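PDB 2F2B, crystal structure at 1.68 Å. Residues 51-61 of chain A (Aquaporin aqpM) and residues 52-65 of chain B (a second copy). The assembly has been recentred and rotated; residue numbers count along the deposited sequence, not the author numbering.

Chain A (51-61) GLGDWVAIGLA
Chain B, residues 52-65: LGDWVAIGLAFGFA

Two copies of the same helix cross near their N-terminal ends. Both stretches are largely helical and the helices run on beyond them; A:Gly51 precedes the helix as a loop residue. The N-to-C directions differ by 49°, and the axes come within 8.1 Å. Both helices carry i to i+4 backbone hydrogen bonds. The contact buries 373 Å², summed over both sides.

B:Leu52 (chi1 t, chi2 p) is out of reach. B:Gly53 CA lies 5.2 Å from A:Gly53 CA, and B:Asp54 CA lies 5.1 Å from A:Leu52 CA. B:Gly53 O lies 4.2 Å from A:Gly53 CA. The backbones pass close to each other here, with no side chain on either glycine.

B:Asp54 (chi1 -81°, chi2 162°) starts sideways, but its carboxylate reaches chain A. B:Asp54 OD2 accepts a hydrogen bond from A:Leu52 N at 2.8 Å, with an N-H...O angle of 131°. B:Asp54 OD2 also lies 3.4 Å from A:Gly51 CA. A CB on A:Gly51 would clash with this oxygen, and its phi of 58° also favours glycine. B:Trp55 (chi1 m) points away.

B:Ala57 points toward chain A. Its small CB fits 3.6 Å from A:Leu52 O, 3.7 Å from A:Leu52 CD2 and 3.9 Å from A:Val56 CG1. A:Leu52 is t, p and A:Val56 is p; both point toward chain B. B:Ile58 (m, t) points away at CB, yet its CG1 meets A:Leu52 CD2 at 3.6 Å.

B:Leu60 (m, t) points toward chain A and places CD1 4.1 Å from A:Val56 CG2. B:Phe64 (chi1 m, chi2 -30°) follows one turn later. Its CE2 lies 4.0 Å from A:Leu60 CD2, which approaches the ring obliquely. A:Leu60 is m, t; it starts sideways, but its end comes nearer. These apolar side chains extend the contact beyond the paired glycines.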

# COMPACT_ATOMS: atom_id res chain seq x y z
N GLY A 51 -4.08 13.70 -7.50
CA GLY A 51 -5.45 13.40 -7.10
C GLY A 51 -5.51 12.79 -5.71
O GLY A 51 -4.75 13.18 -4.82
N LEU A 52 -6.42 11.84 -5.50
CA LEU A 52 -6.53 11.22 -4.18
C LEU A 52 -5.25 10.42 -3.91
O LEU A 52 -4.99 10.04 -2.77
CB LEU A 52 -7.76 10.30 -4.10
CG LEU A 52 -8.17 9.97 -2.65
CD1 LEU A 52 -8.76 11.22 -2.00
CD2 LEU A 52 -9.19 8.83 -2.64
N GLY A 53 -4.47 10.18 -4.97
CA GLY A 53 -3.21 9.48 -4.81
C GLY A 53 -2.29 10.25 -3.88
O GLY A 53 -1.50 9.67 -3.13
N ASP A 54 -2.37 11.58 -3.94
CA ASP A 54 -1.56 12.44 -3.08
C ASP A 54 -1.97 12.23 -1.62
O ASP A 54 -1.12 12.21 -0.73
CB ASP A 54 -1.77 13.92 -3.42
CG ASP A 54 -0.96 14.37 -4.62
OD1 ASP A 54 -1.30 15.43 -5.19
OD2 ASP A 54 0.02 13.68 -4.97
N TRP A 55 -3.27 12.09 -1.39
CA TRP A 55 -3.77 11.90 -0.04
C TRP A 55 -3.42 10.55 0.55
O TRP A 55 -3.09 10.47 1.73
CB TRP A 55 -5.28 12.14 0.00
CG TRP A 55 -5.62 13.60 0.14
CD1 TRP A 55 -6.31 14.38 -0.76
CD2 TRP A 55 -5.28 14.47 1.23
NE1 TRP A 55 -6.42 15.67 -0.28
CE2 TRP A 55 -5.80 15.75 0.93
CE3 TRP A 55 -4.58 14.28 2.43
CZ2 TRP A 55 -5.64 16.84 1.80
CZ3 TRP A 55 -4.42 15.36 3.29
CH2 TRP A 55 -4.95 16.63 2.96
N VAL A 56 -3.48 9.48 -0.24
CA VAL A 56 -3.12 8.18 0.32
C VAL A 56 -1.60 8.13 0.53
O VAL A 56 -1.11 7.44 1.43
CB VAL A 56 -3.60 7.00 -0.57
CG1 VAL A 56 -2.74 6.87 -1.82
CG2 VAL A 56 -3.59 5.70 0.24
N ALA A 57 -0.85 8.87 -0.28
CA ALA A 57 0.61 8.91 -0.12
C ALA A 57 0.93 9.60 1.21
O ALA A 57 1.78 9.12 1.97
CB ALA A 57 1.25 9.67 -1.29
N ILE A 58 0.27 10.72 1.49
CA ILE A 58 0.50 11.41 2.76
C ILE A 58 0.03 10.49 3.88
O ILE A 58 0.71 10.33 4.90
CB ILE A 58 -0.28 12.76 2.82
CG1 ILE A 58 0.35 13.74 1.82
CG2 ILE A 58 -0.26 13.32 4.24
CD1 ILE A 58 -0.51 14.97 1.53
N GLY A 59 -1.13 9.87 3.69
CA GLY A 59 -1.65 8.96 4.70
C GLY A 59 -0.67 7.85 5.03
O GLY A 59 -0.50 7.48 6.20
N LEU A 60 -0.01 7.32 4.01
CA LEU A 60 0.96 6.24 4.22
C LEU A 60 2.27 6.73 4.82
O LEU A 60 2.94 5.99 5.53
CB LEU A 60 1.20 5.49 2.90
CG LEU A 60 -0.03 4.70 2.43
CD1 LEU A 60 0.17 4.22 0.99
CD2 LEU A 60 -0.28 3.51 3.37
N ALA A 61 2.65 7.98 4.52
CA ALA A 61 3.88 8.51 5.11
C ALA A 61 3.64 8.52 6.62
O ALA A 61 4.53 8.20 7.41
CB ALA A 61 4.16 9.92 4.59
N LEU B 52 -5.07 5.68 -12.40
CA LEU B 52 -5.50 4.51 -11.64
C LEU B 52 -5.09 4.70 -10.18
O LEU B 52 -5.57 3.99 -9.29
CB LEU B 52 -4.90 3.21 -12.20
CG LEU B 52 -5.63 1.94 -11.74
CD1 LEU B 52 -6.99 1.87 -12.42
CD2 LEU B 52 -4.80 0.70 -12.08
N GLY B 53 -4.19 5.66 -9.94
CA GLY B 53 -3.77 5.95 -8.58
C GLY B 53 -4.96 6.39 -7.74
O GLY B 53 -5.03 6.12 -6.54
N ASP B 54 -5.90 7.09 -8.38
CA ASP B 54 -7.11 7.54 -7.69
C ASP B 54 -7.94 6.34 -7.27
O ASP B 54 -8.52 6.32 -6.18
CB ASP B 54 -7.97 8.41 -8.61
CG ASP B 54 -7.49 9.85 -8.69
OD1 ASP B 54 -7.89 10.55 -9.65
OD2 ASP B 54 -6.73 10.28 -7.79
N TRP B 55 -8.01 5.34 -8.14
CA TRP B 55 -8.78 4.15 -7.85
C TRP B 55 -8.18 3.28 -6.75
O TRP B 55 -8.91 2.75 -5.92
CB TRP B 55 -9.00 3.33 -9.12
CG TRP B 55 -10.17 3.83 -9.93
CD1 TRP B 55 -10.14 4.35 -11.19
CD2 TRP B 55 -11.54 3.87 -9.51
NE1 TRP B 55 -11.41 4.70 -11.59
CE2 TRP B 55 -12.29 4.42 -10.58
CE3 TRP B 55 -12.21 3.49 -8.34
CZ2 TRP B 55 -13.68 4.60 -10.50
CZ3 TRP B 55 -13.59 3.67 -8.26
CH2 TRP B 55 -14.31 4.22 -9.34
N VAL B 56 -6.86 3.14 -6.72
CA VAL B 56 -6.27 2.33 -5.65
C VAL B 56 -6.37 3.10 -4.33
O VAL B 56 -6.46 2.50 -3.26
CB VAL B 56 -4.80 1.92 -5.96
CG1 VAL B 56 -3.86 3.09 -5.79
CG2 VAL B 56 -4.40 0.74 -5.06
N ALA B 57 -6.36 4.43 -4.41
CA ALA B 57 -6.49 5.24 -3.20
C ALA B 57 -7.89 5.04 -2.61
O ALA B 57 -8.04 4.85 -1.40
CB ALA B 57 -6.26 6.72 -3.52
N ILE B 58 -8.91 5.07 -3.46
CA ILE B 58 -10.28 4.85 -2.99
C ILE B 58 -10.36 3.41 -2.48
O ILE B 58 -10.92 3.15 -1.41
CB ILE B 58 -11.31 5.07 -4.13
CG1 ILE B 58 -11.36 6.56 -4.48
CG2 ILE B 58 -12.69 4.55 -3.69
CD1 ILE B 58 -12.08 6.87 -5.79
N GLY B 59 -9.79 2.48 -3.24
CA GLY B 59 -9.80 1.09 -2.82
C GLY B 59 -9.19 0.90 -1.44
O GLY B 59 -9.70 0.12 -0.62
N LEU B 60 -8.10 1.61 -1.16
CA LEU B 60 -7.44 1.49 0.13
C LEU B 60 -8.20 2.21 1.25
O LEU B 60 -8.13 1.80 2.41
CB LEU B 60 -6.00 2.00 0.04
CG LEU B 60 -5.10 1.10 -0.84
CD1 LEU B 60 -3.78 1.80 -1.13
CD2 LEU B 60 -4.87 -0.24 -0.13
N ALA B 61 -8.91 3.28 0.91
CA ALA B 61 -9.69 3.97 1.93
C ALA B 61 -10.73 2.95 2.43
O ALA B 61 -11.02 2.86 3.62
CB ALA B 61 -10.39 5.21 1.35
N PHE B 62 -11.26 2.16 1.49
CA PHE B 62 -12.22 1.12 1.83
C PHE B 62 -11.50 -0.00 2.57
O PHE B 62 -11.91 -0.41 3.65
CB PHE B 62 -12.83 0.52 0.55
CG PHE B 62 -14.11 1.16 0.12
CD1 PHE B 62 -15.32 0.81 0.71
CD2 PHE B 62 -14.11 2.10 -0.91
CE1 PHE B 62 -16.52 1.38 0.28
CE2 PHE B 62 -15.31 2.67 -1.34
CZ PHE B 62 -16.51 2.31 -0.74
N GLY B 63 -10.42 -0.48 1.96
CA GLY B 63 -9.66 -1.59 2.52
C GLY B 63 -9.11 -1.41 3.93
O GLY B 63 -9.20 -2.33 4.75
N PHE B 64 -8.52 -0.25 4.20
CA PHE B 64 -7.96 0.00 5.53
C PHE B 64 -9.08 0.15 6.56
O PHE B 64 -8.93 -0.26 7.71
CB PHE B 64 -7.07 1.25 5.52
CG PHE B 64 -5.83 1.13 4.66
CD1 PHE B 64 -5.21 -0.10 4.46
CD2 PHE B 64 -5.25 2.27 4.10
CE1 PHE B 64 -4.03 -0.20 3.71
CE2 PHE B 64 -4.08 2.19 3.35
CZ PHE B 64 -3.46 0.95 3.15
N ALA B 65 -10.20 0.74 6.15
CA ALA B 65 -11.32 0.91 7.07
C ALA B 65 -11.94 -0.46 7.37
O ALA B 65 -12.36 -0.73 8.50
CB ALA B 65 -12.37 1.85 6.46